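Local coordinates for suppressor protein MPT5 (Saccharomyces cerevisiae, PDB 5BZ1) that binds specific sequences in the 3'-UTRs of target mRNAs through its Pumilio-repeat domain, the part modelled here, and so regulates gene expression after transcription, at residues A[67-71]-A[104-108]; A[85-89]-A[120-126]; A[93-99]-A[138-144]. All coordinates share one frame. Residues are numbered along the deposited sequence.

Contact 1. Residues A[67-71]-A[104-108]. With nucleotides of chain B.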
loop_
_atom_site.group_PDB
_atom_site.type_symbol
_atom_site.label_atom_id
_atom_site.label_comp_id
_atom_site.label_asym_id
_atom_site.label_seq_id
_atom_site.Cartn_x
_atom_site.Cartn_y
_atom_site.Cartn_z
ATOM N N GLN A 67 -8.514 -5.966 -26.114
ATOM C CA GLN A 67 -9.205 -5.129 -25.137
ATOM C C GLN A 67 -10.602 -4.729 -25.607
ATOM O O GLN A 67 -11.552 -4.770 -24.830
ATOM C CB GLN A 67 -8.383 -3.877 -24.823
ATOM C CG GLN A 67 -7.125 -4.129 -24.003
ATOM C CD GLN A 67 -6.382 -2.849 -23.686
ATOM O OE1 GLN A 67 -6.815 -2.057 -22.849
ATOM N NE2 GLN A 67 -5.261 -2.633 -24.364
ATOM N N LYS A 68 -10.723 -4.338 -26.873
ATOM C CA LYS A 68 -12.022 -3.962 -27.423
ATOM C C LYS A 68 -12.960 -5.163 -27.380
ATOM O O LYS A 68 -14.119 -5.052 -26.977
ATOM C CB LYS A 68 -11.886 -3.467 -28.864
ATOM C CG LYS A 68 -13.031 -2.563 -29.303
ATOM C CD LYS A 68 -13.076 -1.322 -28.419
ATOM C CE LYS A 68 -14.318 -0.502 -28.673
ATOM N NZ LYS A 68 -14.152 0.883 -28.158
ATOM N N LEU A 69 -12.430 -6.311 -27.790
ATOM C CA LEU A 69 -13.169 -7.565 -27.809
ATOM C C LEU A 69 -13.776 -7.885 -26.439
ATOM O O LEU A 69 -14.881 -8.426 -26.358
ATOM C CB LEU A 69 -12.233 -8.686 -28.261
ATOM C CG LEU A 69 -12.681 -9.687 -29.325
ATOM C CD1 LEU A 69 -13.780 -9.121 -30.208
ATOM C CD2 LEU A 69 -11.481 -10.102 -30.166
ATOM N N CYS A 70 -13.063 -7.532 -25.368
ATOM C CA CYS A 70 -13.550 -7.754 -24.005
ATOM C C CYS A 70 -14.894 -7.084 -23.717
ATOM O O CYS A 70 -15.620 -7.500 -22.812
ATOM C CB CYS A 70 -12.516 -7.287 -22.975
ATOM S SG CYS A 70 -11.090 -8.381 -22.822
ATOM N N ASP A 71 -15.226 -6.052 -24.487
ATOM C CA ASP A 71 -16.488 -5.342 -24.305
ATOM C C ASP A 71 -17.652 -6.020 -25.037
ATOM O O ASP A 71 -18.803 -5.627 -24.866
ATOM C CB ASP A 71 -16.357 -3.888 -24.771
ATOM C CG ASP A 71 -15.525 -3.040 -23.824
ATOM O OD1 ASP A 71 -15.485 -3.357 -22.617
ATOM O OD2 ASP A 71 -14.920 -2.049 -24.290
ATOM N N LYS A 104 -7.538 -5.279 -18.698
ATOM C CA LYS A 104 -8.869 -5.178 -19.293
ATOM C C LYS A 104 -9.655 -6.475 -19.102
ATOM O O LYS A 104 -10.844 -6.449 -18.780
ATOM C CB LYS A 104 -8.771 -4.838 -20.783
ATOM C CG LYS A 104 -10.121 -4.580 -21.445
ATOM C CD LYS A 104 -10.880 -3.463 -20.730
ATOM C CE LYS A 104 -12.264 -3.236 -21.333
ATOM N NZ LYS A 104 -12.207 -2.615 -22.681
ATOM N N ILE A 105 -8.979 -7.604 -19.299
ATOM C CA ILE A 105 -9.600 -8.915 -19.125
ATOM C C ILE A 105 -10.114 -9.097 -17.697
ATOM O O ILE A 105 -11.275 -9.461 -17.490
ATOM C CB ILE A 105 -8.626 -10.051 -19.495
ATOM C CG1 ILE A 105 -8.377 -10.060 -21.006
ATOM C CG2 ILE A 105 -9.171 -11.402 -19.049
ATOM C CD1 ILE A 105 -7.299 -11.034 -21.453
ATOM N N ILE A 106 -9.247 -8.840 -16.719
ATOM C CA ILE A 106 -9.631 -8.888 -15.311
ATOM C C ILE A 106 -10.793 -7.938 -15.035
ATOM O O ILE A 106 -11.732 -8.280 -14.314
ATOM C CB ILE A 106 -8.442 -8.515 -14.391
ATOM C CG1 ILE A 106 -7.356 -9.589 -14.461
ATOM C CG2 ILE A 106 -8.897 -8.326 -12.946
ATOM C CD1 ILE A 106 -6.020 -9.139 -13.905
ATOM N N ASP A 107 -10.729 -6.746 -15.619
ATOM C CA ASP A 107 -11.722 -5.705 -15.366
ATOM C C ASP A 107 -13.112 -6.077 -15.880
ATOM O O ASP A 107 -14.114 -5.518 -15.428
ATOM C CB ASP A 107 -11.276 -4.388 -15.999
ATOM C CG ASP A 107 -11.977 -3.184 -15.403
ATOM O OD1 ASP A 107 -12.009 -3.064 -14.159
ATOM O OD2 ASP A 107 -12.499 -2.356 -16.178
ATOM N N THR A 108 -13.168 -7.022 -16.817
ATOM C CA THR A 108 -14.432 -7.408 -17.443
ATOM C C THR A 108 -14.787 -8.890 -17.300
ATOM O O THR A 108 -15.487 -9.436 -18.154
ATOM C CB THR A 108 -14.449 -7.051 -18.948
ATOM O OG1 THR A 108 -13.391 -7.743 -19.622
ATOM C CG2 THR A 108 -14.280 -5.555 -19.146
ATOM P P U B 9 -0.585 5.580 -22.969
ATOM O OP1 U B 9 -2.054 5.388 -23.091
ATOM O OP2 U B 9 0.111 5.154 -21.731
ATOM O "O5'" U B 9 0.101 4.845 -24.205
ATOM C "C5'" U B 9 1.514 4.745 -24.328
ATOM C "C4'" U B 9 1.882 3.613 -25.249
ATOM O "O4'" U B 9 1.483 2.359 -24.641
ATOM C "C3'" U B 9 1.177 3.628 -26.595
ATOM O "O3'" U B 9 1.846 4.449 -27.537
ATOM C "C2'" U B 9 1.134 2.153 -26.985
ATOM O "O2'" U B 9 2.355 1.747 -27.587
ATOM C "C1'" U B 9 1.007 1.468 -25.623
ATOM N N1 U B 9 -0.387 1.094 -25.281
ATOM C C2 U B 9 -0.893 -0.085 -25.807
ATOM O O2 U B 9 -0.253 -0.805 -26.553
ATOM N N3 U B 9 -2.185 -0.387 -25.442
ATOM C C4 U B 9 -2.998 0.356 -24.611
ATOM O O4 U B 9 -4.141 -0.046 -24.378
ATOM C C5 U B 9 -2.400 1.555 -24.099
ATOM C C6 U B 9 -1.144 1.876 -24.434
HETATM O O HOH W 1 -9.539 -0.673 -22.987
#
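Start with the ammonium of Lys-104, because most of the polar chemistry here runs through it. Its NZ donates to Gln-67 O at 3.1 Å, a carbonyl of helix 62-69, and forms a salt bridge with Asp-71, NZ to OD2 3.2 Å, with NZ to OD1 at 3.4 Å; both of these are weak as hydrogen bonds. A fourth partner is water 1, 3.3 Å from Lys-104 NZ and again weak, which in turn donates to Gln-67 OE1 at 3.1 Å. That leaves the amide of Gln-67 well supplied: OE1 takes the water, and NE2 donates to O4 of U9 in the RNA chain at 2.8 Å. The two segments belong to the second and third Pumilio repeats, and the helices on which they lie, 62-69 and 98-107, stand side by side as RNA-facing helices of the PUF superhelix, so a base-reading side chain is tied through one water to the inter-repeat salt bridge. Beneath the charges, Cys-70 points at the neighbouring helix: SG packs on Ile-105 CG1 at 3.7 Å, and CB lies 3.9 Å from Lys-104 CG. Thr-108, where helix 98-107 ends, turns its hydroxyl back, OG1 donating to Lys-104 O at 3.0 Å, while Cys-70 CB sits 3.5 Å from that OG1. Lys-78 NZ reaches the carbonyls of both Cys-70 and Thr-108.

Contact 2. Residues A[85-89]-A[120-126]; sequences IYPNV and KGFSQEF
Val-89 lies at the apolar centre, its CB directed at the other segment and chi1 in m. Its CG2 sits 3.7 Å from the centroid of the Phe-122 (chi1 m) ring, only 10° off the normal, a CH-pi contact over the face, while Val-89 CB to Phe-122 CZ is also 3.7 Å. Beside it the backbones come close, Pro-87 CA to Gly-121 CA 4.7 Å. Tyr-86 O approaches Gly-121 CA at 3.2 Å as a CA-H...O contact, and Val-89 CG2 is 3.3 Å from Gly-121 O; a CB on Gly-121 would clash with Tyr-86 O. Residues 86-87 form a short 3-10 turn between helix 75-85 and helix 89-93, with Asn-88 N bonded to Ile-85 O at 2.9 Å. Residues 120-126 lead from helix 112-121 toward the fourth repeat, to which Phe-126 already belongs. The contact thus packs the start of the third Pumilio repeat against the junction where it passes into the fourth, within the all-helical PUF solenoid and away from the RNA. Farther out, Phe-126 (chi1 m) receives Pro-87, CB to CD1 3.6 Å, and the edge of Tyr-86 in an offset edge-to-face pair, centroids 5.4 Å apart and planes at 89°. Ser-123 OG donates to Lys-120 O at 2.6 Å, and Phe-126 N to Ser-123 O at 3.0 Å. At the polar edge Tyr-86, chi1 p, meets a fully extended Lys-120, whose NZ donates to the tyrosine OH at 3.2 Å.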
loop_
_atom_site.group_PDB
_atom_site.type_symbol
_atom_site.label_atom_id
_atom_site.label_comp_id
_atom_site.label_asym_id
_atom_site.label_seq_id
_atom_site.Cartn_x
_atom_site.Cartn_y
_atom_site.Cartn_z
ATOM N N ILE A 85 -5.035 -18.752 -22.086
ATOM C CA ILE A 85 -3.862 -17.965 -21.710
ATOM C C ILE A 85 -3.522 -17.902 -20.218
ATOM O O ILE A 85 -2.507 -17.311 -19.855
ATOM C CB ILE A 85 -3.938 -16.523 -22.287
ATOM C CG1 ILE A 85 -5.213 -15.810 -21.834
ATOM C CG2 ILE A 85 -3.865 -16.547 -23.808
ATOM C CD1 ILE A 85 -5.082 -15.055 -20.531
ATOM N N TYR A 86 -4.355 -18.483 -19.358
ATOM C CA TYR A 86 -4.089 -18.413 -17.915
ATOM C C TYR A 86 -2.717 -18.952 -17.462
ATOM O O TYR A 86 -2.136 -18.405 -16.524
ATOM C CB TYR A 86 -5.242 -18.989 -17.068
ATOM C CG TYR A 86 -5.296 -20.500 -16.945
ATOM C CD1 TYR A 86 -4.522 -21.176 -16.005
ATOM C CD2 TYR A 86 -6.149 -21.245 -17.743
ATOM C CE1 TYR A 86 -4.581 -22.555 -15.888
ATOM C CE2 TYR A 86 -6.216 -22.618 -17.632
ATOM C CZ TYR A 86 -5.433 -23.266 -16.707
ATOM O OH TYR A 86 -5.510 -24.634 -16.605
ATOM N N PRO A 87 -2.186 -20.005 -18.123
ATOM C CA PRO A 87 -0.841 -20.403 -17.680
ATOM C C PRO A 87 0.237 -19.343 -17.959
ATOM O O PRO A 87 1.326 -19.440 -17.392
ATOM C CB PRO A 87 -0.555 -21.657 -18.516
ATOM C CG PRO A 87 -1.909 -22.199 -18.881
ATOM C CD PRO A 87 -2.760 -20.979 -19.074
ATOM N N ASN A 88 -0.063 -18.356 -18.803
ATOM C CA ASN A 88 0.947 -17.397 -19.249
ATOM C C ASN A 88 0.864 -16.020 -18.598
ATOM O O ASN A 88 1.460 -15.066 -19.101
ATOM C CB ASN A 88 0.885 -17.227 -20.769
ATOM C CG ASN A 88 0.834 -18.548 -21.500
ATOM O OD1 ASN A 88 1.794 -19.319 -21.485
ATOM N ND2 ASN A 88 -0.290 -18.816 -22.154
ATOM N N VAL A 89 0.140 -15.915 -17.487
ATOM C CA VAL A 89 -0.102 -14.617 -16.855
ATOM C C VAL A 89 1.166 -13.870 -16.426
ATOM O O VAL A 89 1.187 -12.641 -16.442
ATOM C CB VAL A 89 -1.088 -14.712 -15.663
ATOM C CG1 VAL A 89 -2.494 -15.031 -16.157
ATOM C CG2 VAL A 89 -0.626 -15.760 -14.658
ATOM N N LYS A 120 -5.763 -19.360 -10.816
ATOM C CA LYS A 120 -5.016 -20.599 -11.003
ATOM C C LYS A 120 -3.700 -20.334 -11.741
ATOM O O LYS A 120 -2.669 -20.943 -11.438
ATOM C CB LYS A 120 -5.855 -21.624 -11.767
ATOM C CG LYS A 120 -5.171 -22.971 -11.974
ATOM C CD LYS A 120 -6.074 -23.920 -12.748
ATOM C CE LYS A 120 -5.358 -25.212 -13.095
ATOM N NZ LYS A 120 -6.240 -26.137 -13.854
ATOM N N GLY A 121 -3.733 -19.408 -12.695
ATOM C CA GLY A 121 -2.542 -19.066 -13.453
ATOM C C GLY A 121 -1.480 -18.408 -12.594
ATOM O O GLY A 121 -0.280 -18.555 -12.849
ATOM N N PHE A 122 -1.922 -17.678 -11.573
ATOM C CA PHE A 122 -1.009 -16.999 -10.663
ATOM C C PHE A 122 -0.557 -17.908 -9.518
ATOM O O PHE A 122 0.275 -17.514 -8.694
ATOM C CB PHE A 122 -1.659 -15.735 -10.089
ATOM C CG PHE A 122 -1.674 -14.567 -11.038
ATOM C CD1 PHE A 122 -0.493 -13.921 -11.384
ATOM C CD2 PHE A 122 -2.870 -14.099 -11.570
ATOM C CE1 PHE A 122 -0.501 -12.838 -12.257
ATOM C CE2 PHE A 122 -2.887 -13.019 -12.445
ATOM C CZ PHE A 122 -1.701 -12.388 -12.787
ATOM N N SER A 123 -1.114 -19.116 -9.456
ATOM C CA SER A 123 -0.732 -20.072 -8.418
ATOM C C SER A 123 0.622 -20.693 -8.744
ATOM O O SER A 123 1.119 -20.571 -9.868
ATOM C CB SER A 123 -1.780 -21.175 -8.269
ATOM O OG SER A 123 -1.724 -22.083 -9.358
ATOM N N GLN A 124 1.208 -21.372 -7.762
ATOM C CA GLN A 124 2.534 -21.961 -7.918
ATOM C C GLN A 124 2.602 -23.059 -8.975
ATOM O O GLN A 124 3.690 -23.456 -9.389
ATOM C CB GLN A 124 3.061 -22.470 -6.576
ATOM C CG GLN A 124 3.472 -21.359 -5.623
ATOM C CD GLN A 124 4.104 -21.886 -4.351
ATOM O OE1 GLN A 124 5.109 -22.594 -4.391
ATOM N NE2 GLN A 124 3.511 -21.546 -3.215
ATOM N N GLU A 125 1.449 -23.545 -9.416
ATOM C CA GLU A 125 1.411 -24.537 -10.482
ATOM C C GLU A 125 1.965 -23.949 -11.786
ATOM O O GLU A 125 2.543 -24.666 -12.604
ATOM C CB GLU A 125 -0.020 -25.043 -10.687
ATOM C CG GLU A 125 -0.153 -26.169 -11.705
ATOM C CD GLU A 125 -1.590 -26.619 -11.899
ATOM O OE1 GLU A 125 -2.480 -26.104 -11.190
ATOM O OE2 GLU A 125 -1.829 -27.489 -12.764
ATOM N N PHE A 126 1.806 -22.637 -11.960
ATOM C CA PHE A 126 2.224 -21.967 -13.191
ATOM C C PHE A 126 3.137 -20.760 -12.958
ATOM O O PHE A 126 3.878 -20.355 -13.856
ATOM C CB PHE A 126 0.995 -21.527 -13.996
ATOM C CG PHE A 126 0.114 -22.664 -14.431
ATOM C CD1 PHE A 126 0.452 -23.436 -15.534
ATOM C CD2 PHE A 126 -1.060 -22.956 -13.745
ATOM C CE1 PHE A 126 -0.361 -24.485 -15.945
ATOM C CE2 PHE A 126 -1.875 -24.002 -14.148
ATOM C CZ PHE A 126 -1.526 -24.768 -15.251
#

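Contact 3. Residues A[93-99]-A[138-144]; sequences SINQYGT and DLNGNHV. With nucleotides of chain B.
Each segment leaves one short helix and turns into a longer one. Asn-95 (phi/psi -85/138) and Asp-138 (-73/139) are extended, and both cap the turn that follows: Asn-95 OD1 accepts from Tyr-97 N at 3.0 Å and Gly-98 N at 2.9 Å, Asp-138 OD2 from Asn-140 N and Gly-141 N, both at 2.8 Å. The backbones are closest at Ser-93 CA to Gly-141 CA, 4.5 Å. Asn-140, chi1 m, fits between the turns, its ND2 donating to Ile-94 O at 3.2 Å. Thr-99, chi1 t, returns a bond from OG1 to Asn-140 O at 2.9 Å and sets OG1 3.3 Å from Val-144 CG2. Water 2 links Ile-94 O (2.9 Å) to Asp-138 OD1 (2.6 Å); water 3 links Gln-96 O (2.8 Å) to Asn-140 OD1 (3.3 Å). On the RNA side, Asn-142, chi1 p, reads the edge of U6 of chain B: OD1 accepts from U6 N3 at 2.8 Å and ND2 donates to U6 O2 at 2.9 Å, the base-edge recognition characteristic of PUF repeats. The His-143 ring has U7 of chain B over one face, CD2 to O4 3.3 Å. Behind the turns, Ser-93 OG is hydrogen-bonded to Val-89 O and packs on Val-144 CG1 at 3.6 Å; Val-144 meets Leu-102 and Ile-106 of helix 98-107, and Leu-135 of helix 129-137 lies against Ser-93 and Ile-94.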
loop_
_atom_site.group_PDB
_atom_site.type_symbol
_atom_site.label_atom_id
_atom_site.label_comp_id
_atom_site.label_asym_id
_atom_site.label_seq_id
_atom_site.Cartn_x
_atom_site.Cartn_y
_atom_site.Cartn_z
ATOM N N SER A 93 1.939 -10.253 -17.845
ATOM C CA SER A 93 1.952 -9.144 -16.895
ATOM C C SER A 93 3.210 -8.268 -16.971
ATOM O O SER A 93 3.142 -7.060 -16.748
ATOM C CB SER A 93 1.754 -9.666 -15.471
ATOM O OG SER A 93 0.555 -10.410 -15.370
ATOM N N ILE A 94 4.353 -8.876 -17.279
ATOM C CA ILE A 94 5.603 -8.129 -17.397
ATOM C C ILE A 94 5.732 -7.455 -18.762
ATOM O O ILE A 94 6.653 -6.671 -18.993
ATOM C CB ILE A 94 6.835 -9.024 -17.193
ATOM C CG1 ILE A 94 6.926 -10.076 -18.302
ATOM C CG2 ILE A 94 6.811 -9.680 -15.816
ATOM C CD1 ILE A 94 8.133 -10.986 -18.174
ATOM N N ASN A 95 4.817 -7.778 -19.672
ATOM C CA ASN A 95 4.859 -7.222 -21.022
ATOM C C ASN A 95 4.164 -5.864 -21.081
ATOM O O ASN A 95 3.099 -5.683 -20.485
ATOM C CB ASN A 95 4.207 -8.187 -22.011
ATOM C CG ASN A 95 4.488 -7.819 -23.455
ATOM O OD1 ASN A 95 3.691 -7.142 -24.105
ATOM N ND2 ASN A 95 5.629 -8.266 -23.966
ATOM N N GLN A 96 4.762 -4.918 -21.802
ATOM C CA GLN A 96 4.240 -3.554 -21.851
ATOM C C GLN A 96 2.883 -3.498 -22.548
ATOM O O GLN A 96 2.064 -2.620 -22.264
ATOM C CB GLN A 96 5.236 -2.609 -22.532
ATOM C CG GLN A 96 5.469 -2.886 -24.014
ATOM C CD GLN A 96 6.366 -1.849 -24.666
ATOM O OE1 GLN A 96 6.163 -0.647 -24.504
ATOM N NE2 GLN A 96 7.362 -2.312 -25.411
ATOM N N TYR A 97 2.651 -4.444 -23.454
ATOM C CA TYR A 97 1.374 -4.547 -24.144
ATOM C C TYR A 97 0.480 -5.550 -23.420
ATOM O O TYR A 97 -0.725 -5.331 -23.277
ATOM C CB TYR A 97 1.590 -4.958 -25.604
ATOM C CG TYR A 97 2.533 -4.033 -26.340
ATOM C CD1 TYR A 97 2.212 -2.696 -26.522
ATOM C CD2 TYR A 97 3.744 -4.491 -26.838
ATOM C CE1 TYR A 97 3.068 -1.839 -27.181
ATOM C CE2 TYR A 97 4.607 -3.639 -27.503
ATOM C CZ TYR A 97 4.263 -2.316 -27.671
ATOM O OH TYR A 97 5.113 -1.461 -28.327
ATOM N N GLY A 98 1.083 -6.641 -22.955
ATOM C CA GLY A 98 0.352 -7.682 -22.253
ATOM C C GLY A 98 -0.377 -7.190 -21.014
ATOM O O GLY A 98 -1.519 -7.581 -20.766
ATOM N N THR A 99 0.279 -6.329 -20.238
ATOM C CA THR A 99 -0.318 -5.810 -19.012
ATOM C C THR A 99 -1.614 -5.042 -19.286
ATOM O O THR A 99 -2.547 -5.108 -18.492
ATOM C CB THR A 99 0.677 -4.942 -18.195
ATOM O OG1 THR A 99 0.099 -4.595 -16.931
ATOM C CG2 THR A 99 1.051 -3.663 -18.945
ATOM N N ASP A 138 7.412 -5.122 -10.562
ATOM C CA ASP A 138 7.647 -4.840 -11.978
ATOM C C ASP A 138 6.876 -3.620 -12.481
ATOM O O ASP A 138 5.707 -3.416 -12.135
ATOM C CB ASP A 138 7.318 -6.060 -12.845
ATOM C CG ASP A 138 7.648 -5.838 -14.310
ATOM O OD1 ASP A 138 8.833 -5.970 -14.684
ATOM O OD2 ASP A 138 6.718 -5.533 -15.084
ATOM N N LEU A 139 7.556 -2.822 -13.301
ATOM C CA LEU A 139 7.002 -1.620 -13.914
ATOM C C LEU A 139 5.634 -1.861 -14.561
ATOM O O LEU A 139 4.728 -1.032 -14.446
ATOM C CB LEU A 139 7.993 -1.090 -14.952
ATOM C CG LEU A 139 7.568 0.055 -15.870
ATOM C CD1 LEU A 139 7.271 1.306 -15.058
ATOM C CD2 LEU A 139 8.646 0.332 -16.908
ATOM N N ASN A 140 5.489 -2.998 -15.237
ATOM C CA ASN A 140 4.237 -3.342 -15.903
ATOM C C ASN A 140 3.354 -4.254 -15.058
ATOM O O ASN A 140 2.135 -4.067 -14.988
ATOM C CB ASN A 140 4.526 -4.000 -17.254
ATOM C CG ASN A 140 5.190 -3.055 -18.226
ATOM O OD1 ASN A 140 4.709 -1.945 -18.449
ATOM N ND2 ASN A 140 6.316 -3.477 -18.792
ATOM N N GLY A 141 3.979 -5.237 -14.416
ATOM C CA GLY A 141 3.258 -6.241 -13.652
ATOM C C GLY A 141 2.504 -5.733 -12.436
ATOM O O GLY A 141 1.455 -6.283 -12.085
ATOM N N ASN A 142 3.017 -4.687 -11.791
ATOM C CA ASN A 142 2.398 -4.202 -10.559
ATOM C C ASN A 142 0.981 -3.682 -10.804
ATOM O O ASN A 142 0.153 -3.674 -9.895
ATOM C CB ASN A 142 3.272 -3.146 -9.864
ATOM C CG ASN A 142 3.096 -1.752 -10.452
ATOM O OD1 ASN A 142 2.280 -0.962 -9.972
ATOM N ND2 ASN A 142 3.867 -1.442 -11.490
ATOM N N HIS A 143 0.701 -3.271 -12.037
ATOM C CA HIS A 143 -0.634 -2.804 -12.394
ATOM C C HIS A 143 -1.628 -3.965 -12.463
ATOM O O HIS A 143 -2.807 -3.807 -12.125
ATOM C CB HIS A 143 -0.605 -2.044 -13.725
ATOM C CG HIS A 143 0.221 -0.797 -13.692
ATOM N ND1 HIS A 143 -0.173 0.342 -13.013
ATOM C CD2 HIS A 143 1.414 -0.497 -14.252
ATOM C CE1 HIS A 143 0.742 1.277 -13.155
ATOM N NE2 HIS A 143 1.723 0.793 -13.907
ATOM N N VAL A 144 -1.149 -5.124 -12.910
ATOM C CA VAL A 144 -1.966 -6.332 -12.940
ATOM C C VAL A 144 -2.291 -6.806 -11.519
ATOM O O VAL A 144 -3.435 -7.158 -11.219
ATOM C CB VAL A 144 -1.283 -7.461 -13.741
ATOM C CG1 VAL A 144 -2.045 -8.775 -13.586
ATOM C CG2 VAL A 144 -1.169 -7.079 -15.218
ATOM P P U B 6 4.162 9.010 -11.390
ATOM O OP1 U B 6 5.281 9.986 -11.290
ATOM O OP2 U B 6 2.851 9.444 -11.955
ATOM O "O5'" U B 6 4.649 7.744 -12.229
ATOM C "C5'" U B 6 5.962 7.213 -12.072
ATOM C "C4'" U B 6 6.095 5.854 -12.716
ATOM O "O4'" U B 6 5.798 4.821 -11.736
ATOM C "C3'" U B 6 5.170 5.595 -13.908
ATOM O "O3'" U B 6 5.850 4.786 -14.868
ATOM C "C2'" U B 6 4.034 4.788 -13.281
ATOM O "O2'" U B 6 3.324 3.963 -14.184
ATOM C "C1'" U B 6 4.786 3.968 -12.239
ATOM N N1 U B 6 3.954 3.495 -11.120
ATOM C C2 U B 6 3.665 2.141 -11.084
ATOM O O2 U B 6 4.075 1.368 -11.933
ATOM N N3 U B 6 2.879 1.727 -10.029
ATOM C C4 U B 6 2.367 2.525 -9.022
ATOM O O4 U B 6 1.675 2.014 -8.136
ATOM C C5 U B 6 2.717 3.914 -9.134
ATOM C C6 U B 6 3.479 4.348 -10.151
ATOM P P U B 7 6.065 5.320 -16.374
ATOM O OP1 U B 7 6.943 4.362 -17.101
ATOM O OP2 U B 7 6.480 6.746 -16.287
ATOM O "O5'" U B 7 4.605 5.246 -17.022
ATOM C "C5'" U B 7 4.350 5.749 -18.332
ATOM C "C4'" U B 7 2.900 6.135 -18.525
ATOM O "O4'" U B 7 2.115 4.950 -18.839
ATOM C "C3'" U B 7 2.222 6.787 -17.316
ATOM O "O3'" U B 7 1.262 7.747 -17.771
ATOM C "C2'" U B 7 1.487 5.609 -16.681
ATOM O "O2'" U B 7 0.398 5.963 -15.856
ATOM C "C1'" U B 7 1.044 4.838 -17.922
ATOM N N1 U B 7 0.756 3.413 -17.701
ATOM C C2 U B 7 -0.577 3.035 -17.641
ATOM O O2 U B 7 -1.496 3.833 -17.740
ATOM N N3 U B 7 -0.805 1.694 -17.446
ATOM C C4 U B 7 0.151 0.707 -17.321
ATOM O O4 U B 7 -0.216 -0.458 -17.152
ATOM C C5 U B 7 1.507 1.176 -17.405
ATOM C C6 U B 7 1.762 2.480 -17.592
ATOM P P U B 9 -0.585 5.580 -22.969
ATOM O OP1 U B 9 -2.054 5.388 -23.091
ATOM O OP2 U B 9 0.111 5.154 -21.731
ATOM O "O5'" U B 9 0.101 4.845 -24.205
ATOM C "C5'" U B 9 1.514 4.745 -24.328
ATOM C "C4'" U B 9 1.882 3.613 -25.249
ATOM O "O4'" U B 9 1.483 2.359 -24.641
ATOM C "C3'" U B 9 1.177 3.628 -26.595
ATOM O "O3'" U B 9 1.846 4.449 -27.537
ATOM C "C2'" U B 9 1.134 2.153 -26.985
ATOM O "O2'" U B 9 2.355 1.747 -27.587
ATOM C "C1'" U B 9 1.007 1.468 -25.623
ATOM N N1 U B 9 -0.387 1.094 -25.281
ATOM C C2 U B 9 -0.893 -0.085 -25.807
ATOM O O2 U B 9 -0.253 -0.805 -26.553
ATOM N N3 U B 9 -2.185 -0.387 -25.442
ATOM C C4 U B 9 -2.998 0.356 -24.611
ATOM O O4 U B 9 -4.141 -0.046 -24.378
ATOM C C5 U B 9 -2.400 1.555 -24.099
ATOM C C6 U B 9 -1.144 1.876 -24.434
HETATM O O HOH W 2 8.946 -5.977 -17.292
HETATM O O HOH W 3 2.480 -0.524 -20.412
#

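Going from the N terminus, the chain passes 67-71, 85-89 and 93-99 before any contact closes. Contact 1 then closes at 104-108, contact 2 at 120-126 and contact 3 at 138-144, so all three loops cross one another and none lies within another. Contacts 1 and 3 tie successive repeats, second to third and third to fourth, through helix 98-107, whereas contact 2 joins the start of the third repeat to its end and the beginning of the fourth. They also meet physically: Val-144 CG1 of contact 3 packs on Ile-106 CD1 (4.0 Å) from 104-108 and on Phe-122 CZ (3.7 Å) of contact 2. Contacts 1 and 2 do not touch directly.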